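Local coordinates for vacuolar-sorting protein BRO1 (PDB 1ZB1), which takes part in sorting cargo proteins into multivesicular bodies and recruits the deubiquitinase DOA4 to endosomes, its BRO1 domain being the part modelled, at residues F43-E46 with K47-S50; T209-S212 with K213-A217; L221-K224 with C225-M229. All coordinates share one frame; numbering follows the deposited sequence.

Contact 1: F43-E46 with K47-S50; sequences FYDE and KATS
The carbonyl oxygen of Asp-45 takes two bonds from Thr-49, one turn further on. Asp-45 O lies 2.7 Å from Thr-49 OG1, which sits above the carbonyl plane, and 3.0 Å from Thr-49 N, whose approach follows the C=O direction closely. The hydroxyl is where it is because OG1 stands beside the backbone N of Thr-49 (chi1 -53°), bent back toward the start of the helix. A water joins in, donating to Thr-49 OG1 and accepting from Asp-45 N, so the same threonine reaches both ends of the aspartate backbone.

Asp-45 is the N-cap of helix 46-58. Its carboxylate swings forward to receive Ala-48 N at OD1, 3.0 Å away and almost straight at 172°, although the N-H arrives from above the carboxylate plane. The methyl CB of Ala-48 packs against Asp-45 CG at 3.4 Å. Tyr-44 crosses Thr-49 at about a right angle, its OH 3.5 Å from Thr-49 CG2, and also rests on Leu-31 of helix 23-34.

The chemistry is that of a capped helix start: an early amide is satisfied by a side-chain carboxylate, whose negative charge probably also suits the positive end of the helix dipole.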
loop_
_atom_site.group_PDB
_atom_site.type_symbol
_atom_site.label_atom_id
_atom_site.label_comp_id
_atom_site.label_asym_id
_atom_site.label_seq_id
_atom_site.Cartn_x
_atom_site.Cartn_y
_atom_site.Cartn_z
ATOM N N PHE A 43 35.511 23.370 6.985
ATOM C CA PHE A 43 34.356 22.966 6.189
ATOM C C PHE A 43 33.452 21.958 6.897
ATOM O O PHE A 43 32.473 21.487 6.317
ATOM C CB PHE A 43 34.822 22.358 4.858
ATOM C CG PHE A 43 35.703 23.269 4.040
ATOM C CD1 PHE A 43 37.028 23.495 4.405
ATOM C CD2 PHE A 43 35.208 23.896 2.901
ATOM C CE1 PHE A 43 37.847 24.333 3.645
ATOM C CE2 PHE A 43 36.017 24.734 2.136
ATOM C CZ PHE A 43 37.339 24.954 2.509
ATOM N N TYR A 44 33.772 21.646 8.150
ATOM C CA TYR A 44 33.013 20.667 8.923
ATOM C C TYR A 44 32.111 21.286 9.992
ATOM O O TYR A 44 32.541 22.150 10.753
ATOM C CB TYR A 44 33.996 19.698 9.582
ATOM C CG TYR A 44 33.375 18.486 10.238
ATOM C CD1 TYR A 44 32.650 17.562 9.491
ATOM C CD2 TYR A 44 33.544 18.244 11.599
ATOM C CE1 TYR A 44 32.110 16.420 10.082
ATOM C CE2 TYR A 44 33.008 17.101 12.202
ATOM C CZ TYR A 44 32.292 16.195 11.434
ATOM O OH TYR A 44 31.756 15.064 12.012
ATOM N N ASP A 45 30.856 20.845 10.033
ATOM C CA ASP A 45 29.900 21.317 11.038
ATOM C C ASP A 45 29.712 20.123 11.967
ATOM O O ASP A 45 28.890 19.245 11.696
ATOM C CB ASP A 45 28.559 21.673 10.392
ATOM C CG ASP A 45 27.573 22.288 11.376
ATOM O OD1 ASP A 45 27.663 22.006 12.592
ATOM O OD2 ASP A 45 26.691 23.045 10.922
ATOM N N GLU A 46 30.488 20.089 13.046
ATOM C CA GLU A 46 30.438 18.989 14.003
ATOM C C GLU A 46 29.056 18.739 14.595
ATOM O O GLU A 46 28.601 17.599 14.661
ATOM C CB GLU A 46 31.445 19.237 15.132
ATOM C CG GLU A 46 31.315 18.296 16.327
ATOM C CD GLU A 46 31.606 16.841 15.987
ATOM O OE1 GLU A 46 30.854 16.247 15.177
ATOM O OE2 GLU A 46 32.590 16.291 16.537
ATOM N N LYS A 47 28.389 19.804 15.025
ATOM C CA LYS A 47 27.068 19.672 15.627
ATOM C C LYS A 47 26.025 19.102 14.659
ATOM O O LYS A 47 25.344 18.125 14.973
ATOM C CB LYS A 47 26.597 21.027 16.153
ATOM C CG LYS A 47 25.316 20.959 16.964
ATOM C CD LYS A 47 24.984 22.319 17.558
ATOM C CE LYS A 47 23.707 22.271 18.390
ATOM N NZ LYS A 47 22.497 22.009 17.558
ATOM N N ALA A 48 25.898 19.715 13.488
ATOM C CA ALA A 48 24.936 19.249 12.499
ATOM C C ALA A 48 25.233 17.813 12.072
ATOM O O ALA A 48 24.324 16.987 12.002
ATOM C CB ALA A 48 24.941 20.172 11.286
ATOM N N THR A 49 26.503 17.514 11.802
ATOM C CA THR A 49 26.882 16.169 11.369
ATOM C C THR A 49 26.605 15.127 12.447
ATOM O O THR A 49 26.280 13.981 12.139
ATOM C CB THR A 49 28.364 16.108 10.960
ATOM O OG1 THR A 49 28.631 17.138 9.997
ATOM C CG2 THR A 49 28.694 14.744 10.336
ATOM N N SER A 50 26.728 15.525 13.712
ATOM C CA SER A 50 26.456 14.617 14.819
ATOM C C SER A 50 24.948 14.339 14.882
ATOM O O SER A 50 24.518 13.202 15.100
ATOM C CB SER A 50 26.931 15.237 16.139
ATOM O OG SER A 50 26.648 14.380 17.232
HETATM O O HOH W 1 29.719 18.969 8.164
#

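Contact 2: T209-S212 with K213-A217; sequences TLIS and KLSRA
Ser-215 gives two bonds to one acceptor, the carbonyl oxygen of Ile-211 a turn earlier. Its amide is the ordinary helical donor, with Ser-215 N 2.8 Å from Ile-211 O, and its hydroxyl adds a second bond, OG lying 2.9 Å from the same oxygen and well above the carbonyl plane. A chi1 of -72° places OG beside the serine's own N, from where it can fold back on the helix. A buried hydroxyl thereby finds its acceptor within its own helix, and the CG2 methyl of Ile-211 lies alongside it.

Further amides follow suit. Lys-213 N donates to Thr-209 O, Leu-214 N to Leu-210 O in a nearly straight bond of 170°, Arg-216 N to Ser-212 O, and Ala-217 N to Lys-213 O. Ser-212 O also bonds the hydroxyl of Ser-259 on helix 242-269, so it serves two helices, and Ser-212 OG has a partner outside 209-217. The Lys-213 backbone bonds that of Leu-341; Leu-214 O is taken by the side chains of Thr-218 and Gln-191.

Leu-210 and Leu-214 make the apolar contact and cross obliquely. Leu-210 CD2 is 3.3 Å from Leu-214 CD1, too close for comfort, and the Leu-210 chi1 of -146° is off the staggered positions, so this methyl's exact placing is doubtful. Both side chains also touch Leu-198 of helix 176-198. Separately, Lys-213 runs beside Thr-209 in the same direction, its aliphatic CG closely approaching Thr-209 O at 3.0 Å.

What results is a regular alpha-helical i to i+4 ladder with a serine hydroxyl bonded back to the i-4 carbonyl, as serines in helices often are, within a helix packed between others in the largely helical BRO1 domain.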
loop_
_atom_site.group_PDB
_atom_site.type_symbol
_atom_site.label_atom_id
_atom_site.label_comp_id
_atom_site.label_asym_id
_atom_site.label_seq_id
_atom_site.Cartn_x
_atom_site.Cartn_y
_atom_site.Cartn_z
ATOM N N THR A 209 -27.283 1.157 -3.886
ATOM C CA THR A 209 -26.578 1.533 -5.100
ATOM C C THR A 209 -25.122 1.946 -4.828
ATOM O O THR A 209 -24.208 1.533 -5.542
ATOM C CB THR A 209 -27.328 2.681 -5.815
ATOM O OG1 THR A 209 -26.610 3.071 -6.991
ATOM C CG2 THR A 209 -27.485 3.877 -4.885
ATOM N N LEU A 210 -24.911 2.743 -3.785
ATOM C CA LEU A 210 -23.571 3.216 -3.433
ATOM C C LEU A 210 -22.642 2.052 -3.077
ATOM O O LEU A 210 -21.571 1.892 -3.670
ATOM C CB LEU A 210 -23.648 4.171 -2.238
ATOM C CG LEU A 210 -22.676 5.355 -2.117
ATOM C CD1 LEU A 210 -22.528 5.702 -0.644
ATOM C CD2 LEU A 210 -21.324 5.033 -2.714
ATOM N N ILE A 211 -23.054 1.253 -2.097
ATOM C CA ILE A 211 -22.265 0.109 -1.654
ATOM C C ILE A 211 -21.903 -0.775 -2.842
ATOM O O ILE A 211 -20.759 -1.208 -2.975
ATOM C CB ILE A 211 -23.033 -0.722 -0.590
ATOM C CG1 ILE A 211 -23.102 0.053 0.731
ATOM C CG2 ILE A 211 -22.325 -2.048 -0.333
ATOM C CD1 ILE A 211 -23.813 1.367 0.642
ATOM N N SER A 212 -22.877 -1.019 -3.714
ATOM C CA SER A 212 -22.659 -1.842 -4.897
ATOM C C SER A 212 -21.527 -1.312 -5.782
ATOM O O SER A 212 -20.642 -2.066 -6.196
ATOM C CB SER A 212 -23.947 -1.930 -5.717
ATOM O OG SER A 212 -23.732 -2.665 -6.905
ATOM N N LYS A 213 -21.563 -0.014 -6.072
ATOM C CA LYS A 213 -20.547 0.613 -6.918
ATOM C C LYS A 213 -19.165 0.584 -6.268
ATOM O O LYS A 213 -18.169 0.297 -6.932
ATOM C CB LYS A 213 -20.947 2.063 -7.225
ATOM C CG LYS A 213 -22.358 2.183 -7.779
ATOM C CD LYS A 213 -22.790 3.627 -7.992
ATOM C CE LYS A 213 -22.205 4.203 -9.266
ATOM N NZ LYS A 213 -22.882 5.478 -9.629
ATOM N N LEU A 214 -19.109 0.889 -4.975
ATOM C CA LEU A 214 -17.847 0.893 -4.239
ATOM C C LEU A 214 -17.272 -0.515 -4.138
ATOM O O LEU A 214 -16.054 -0.703 -4.177
ATOM C CB LEU A 214 -18.055 1.464 -2.833
ATOM C CG LEU A 214 -18.405 2.954 -2.766
ATOM C CD1 LEU A 214 -18.821 3.323 -1.360
ATOM C CD2 LEU A 214 -17.207 3.775 -3.219
ATOM N N SER A 215 -18.158 -1.501 -4.001
ATOM C CA SER A 215 -17.744 -2.890 -3.906
ATOM C C SER A 215 -17.170 -3.343 -5.233
ATOM O O SER A 215 -16.189 -4.078 -5.268
ATOM C CB SER A 215 -18.930 -3.782 -3.529
ATOM O OG SER A 215 -19.301 -3.584 -2.178
ATOM N N ARG A 216 -17.774 -2.899 -6.330
ATOM C CA ARG A 216 -17.281 -3.286 -7.639
ATOM C C ARG A 216 -15.866 -2.761 -7.823
ATOM O O ARG A 216 -15.006 -3.451 -8.369
ATOM C CB ARG A 216 -18.176 -2.743 -8.752
ATOM C CG ARG A 216 -17.770 -3.252 -10.123
ATOM C CD ARG A 216 -17.868 -4.776 -10.182
ATOM N NE ARG A 216 -17.058 -5.357 -11.250
ATOM C CZ ARG A 216 -17.219 -5.101 -12.544
ATOM N NH1 ARG A 216 -18.167 -4.263 -12.949
ATOM N NH2 ARG A 216 -16.427 -5.683 -13.435
ATOM N N ALA A 217 -15.626 -1.541 -7.359
ATOM C CA ALA A 217 -14.302 -0.946 -7.481
ATOM C C ALA A 217 -13.280 -1.753 -6.674
ATOM O O ALA A 217 -12.153 -1.961 -7.126
ATOM C CB ALA A 217 -14.333 0.512 -7.012
#

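Contact 3: L221-K224 with C225-M229; sequences LFQK and CHDFM
Asp-227 curls back over the carbonyl of Gln-223, and its side chain can be followed outward from the helix. CB lies 3.5 Å from Gln-223 O and also nears Lys-224 O, since it leaves the backbone in the direction of the previous turn. CG comes closer still, 3.2 Å from Gln-223 O, because chi1 of -72° sets it beside the aspartate's own N. Beyond it the carboxylate divides: OD1 and OD2 straddle the Gln-223 carbonyl oxygen, 3.4 Å and 3.5 Å from Gln-223 O. The amide and carboxylate planes are only 19° apart, although the two side chains cross at a slant.

The backbone that carries this pair is plainly helical. Asp-227 N donates to Gln-223 O at 2.9 Å, and His-226 N donates to Phe-222 O at the same length. Phe-228 N donates to Lys-224 O over 3.2 Å, on a more bent path of 146°.

His-226 runs beside Gln-223, pointing the same way, with the imidazole steeply turned against the amide plane. Its CB sits 3.4 Å from Gln-223 O, and Asp-227 OD1 lies at the edge of the ring, in its plane.

Helix 208-230 packs against helix 242-269 and helix 176-198. His-226 ND1 bonds the hydroxyl of Thr-249 on the first of these. Cys-225 bridges the two, touching Val-248 and Ile-185, and Phe-222 does likewise on Lys-251 and Glu-192, while Phe-228 meets the ring of Phe-181.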
loop_
_atom_site.group_PDB
_atom_site.type_symbol
_atom_site.label_atom_id
_atom_site.label_comp_id
_atom_site.label_asym_id
_atom_site.label_seq_id
_atom_site.Cartn_x
_atom_site.Cartn_y
_atom_site.Cartn_z
ATOM N N LEU A 221 -9.884 -3.478 -8.202
ATOM C CA LEU A 221 -8.566 -3.194 -7.650
ATOM C C LEU A 221 -7.805 -4.478 -7.295
ATOM O O LEU A 221 -6.621 -4.619 -7.615
ATOM C CB LEU A 221 -8.707 -2.296 -6.418
ATOM C CG LEU A 221 -8.540 -0.778 -6.589
ATOM C CD1 LEU A 221 -8.686 -0.364 -8.044
ATOM C CD2 LEU A 221 -9.553 -0.063 -5.704
ATOM N N PHE A 222 -8.468 -5.414 -6.628
ATOM C CA PHE A 222 -7.796 -6.661 -6.282
ATOM C C PHE A 222 -7.536 -7.479 -7.551
ATOM O O PHE A 222 -6.627 -8.305 -7.589
ATOM C CB PHE A 222 -8.618 -7.447 -5.256
ATOM C CG PHE A 222 -8.409 -6.977 -3.840
ATOM C CD1 PHE A 222 -7.189 -7.194 -3.196
ATOM C CD2 PHE A 222 -9.411 -6.286 -3.161
ATOM C CE1 PHE A 222 -6.968 -6.728 -1.895
ATOM C CE2 PHE A 222 -9.205 -5.816 -1.863
ATOM C CZ PHE A 222 -7.979 -6.037 -1.227
ATOM N N GLN A 223 -8.323 -7.221 -8.592
ATOM C CA GLN A 223 -8.165 -7.900 -9.880
ATOM C C GLN A 223 -6.776 -7.557 -10.443
ATOM O O GLN A 223 -6.134 -8.383 -11.089
ATOM C CB GLN A 223 -9.258 -7.427 -10.848
ATOM C CG GLN A 223 -9.238 -8.062 -12.235
ATOM C CD GLN A 223 -9.500 -9.553 -12.207
ATOM O OE1 GLN A 223 -8.584 -10.353 -12.009
ATOM N NE2 GLN A 223 -10.759 -9.936 -12.390
ATOM N N LYS A 224 -6.320 -6.333 -10.191
ATOM C CA LYS A 224 -5.007 -5.880 -10.655
ATOM C C LYS A 224 -3.880 -6.680 -10.007
ATOM O O LYS A 224 -2.915 -7.057 -10.672
ATOM C CB LYS A 224 -4.791 -4.402 -10.326
ATOM C CG LYS A 224 -5.611 -3.410 -11.126
ATOM C CD LYS A 224 -5.213 -1.991 -10.712
ATOM C CE LYS A 224 -5.994 -0.919 -11.460
ATOM N NZ LYS A 224 -5.633 0.444 -10.953
ATOM N N CYS A 225 -4.001 -6.910 -8.701
ATOM C CA CYS A 225 -3.006 -7.661 -7.943
ATOM C C CYS A 225 -3.043 -9.122 -8.381
ATOM O O CYS A 225 -2.005 -9.774 -8.527
ATOM C CB CYS A 225 -3.302 -7.567 -6.440
ATOM S SG CYS A 225 -3.348 -5.870 -5.767
ATOM N N HIS A 226 -4.255 -9.626 -8.578
ATOM C CA HIS A 226 -4.465 -10.995 -9.023
ATOM C C HIS A 226 -3.733 -11.203 -10.346
ATOM O O HIS A 226 -2.958 -12.144 -10.493
ATOM C CB HIS A 226 -5.965 -11.252 -9.224
ATOM C CG HIS A 226 -6.275 -12.589 -9.820
ATOM N ND1 HIS A 226 -6.450 -13.723 -9.059
ATOM C CD2 HIS A 226 -6.414 -12.977 -11.110
ATOM C CE1 HIS A 226 -6.684 -14.753 -9.852
ATOM N NE2 HIS A 226 -6.668 -14.326 -11.104
ATOM N N ASP A 227 -3.990 -10.315 -11.304
ATOM C CA ASP A 227 -3.373 -10.401 -12.628
ATOM C C ASP A 227 -1.850 -10.398 -12.589
ATOM O O ASP A 227 -1.206 -11.079 -13.385
ATOM C CB ASP A 227 -3.860 -9.260 -13.532
ATOM C CG ASP A 227 -5.305 -9.435 -13.974
ATOM O OD1 ASP A 227 -5.873 -10.531 -13.765
ATOM O OD2 ASP A 227 -5.873 -8.476 -14.542
ATOM N N PHE A 228 -1.270 -9.633 -11.671
ATOM C CA PHE A 228 0.182 -9.579 -11.566
ATOM C C PHE A 228 0.759 -10.895 -11.060
ATOM O O PHE A 228 1.789 -11.354 -11.549
ATOM C CB PHE A 228 0.615 -8.460 -10.623
ATOM C CG PHE A 228 2.103 -8.391 -10.418
ATOM C CD1 PHE A 228 2.941 -7.989 -11.452
ATOM C CD2 PHE A 228 2.666 -8.738 -9.196
ATOM C CE1 PHE A 228 4.321 -7.932 -11.268
ATOM C CE2 PHE A 228 4.046 -8.685 -9.004
ATOM C CZ PHE A 228 4.874 -8.280 -10.043
ATOM N N MET A 229 0.088 -11.497 -10.084
ATOM C CA MET A 229 0.541 -12.751 -9.490
ATOM C C MET A 229 0.196 -13.970 -10.348
ATOM O O MET A 229 0.659 -15.077 -10.077
ATOM C CB MET A 229 -0.075 -12.912 -8.098
ATOM C CG MET A 229 0.114 -11.702 -7.195
ATOM S SD MET A 229 -0.839 -11.810 -5.665
ATOM C CE MET A 229 0.369 -12.582 -4.619
#

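How the contacts relate
From the N terminus, contact 1 comes first, where the loop after helix 23-34 turns into helix 46-58; side chains there also reach helix 349-371, joining early and late parts of the domain. Much later the chain enters helix 208-230, which carries contact 2 and then contact 3, with centres 18 Å apart. The three follow in series: none nests or crosses, and each spans only neighbouring turns, closing no long loop. Contact 1 lies on the opposite side of the chain's centre from the others, its centre 56 Å from that of contact 2. Contacts 2 and 3 both face helices 176-198 and 242-269, tying three successive helices together.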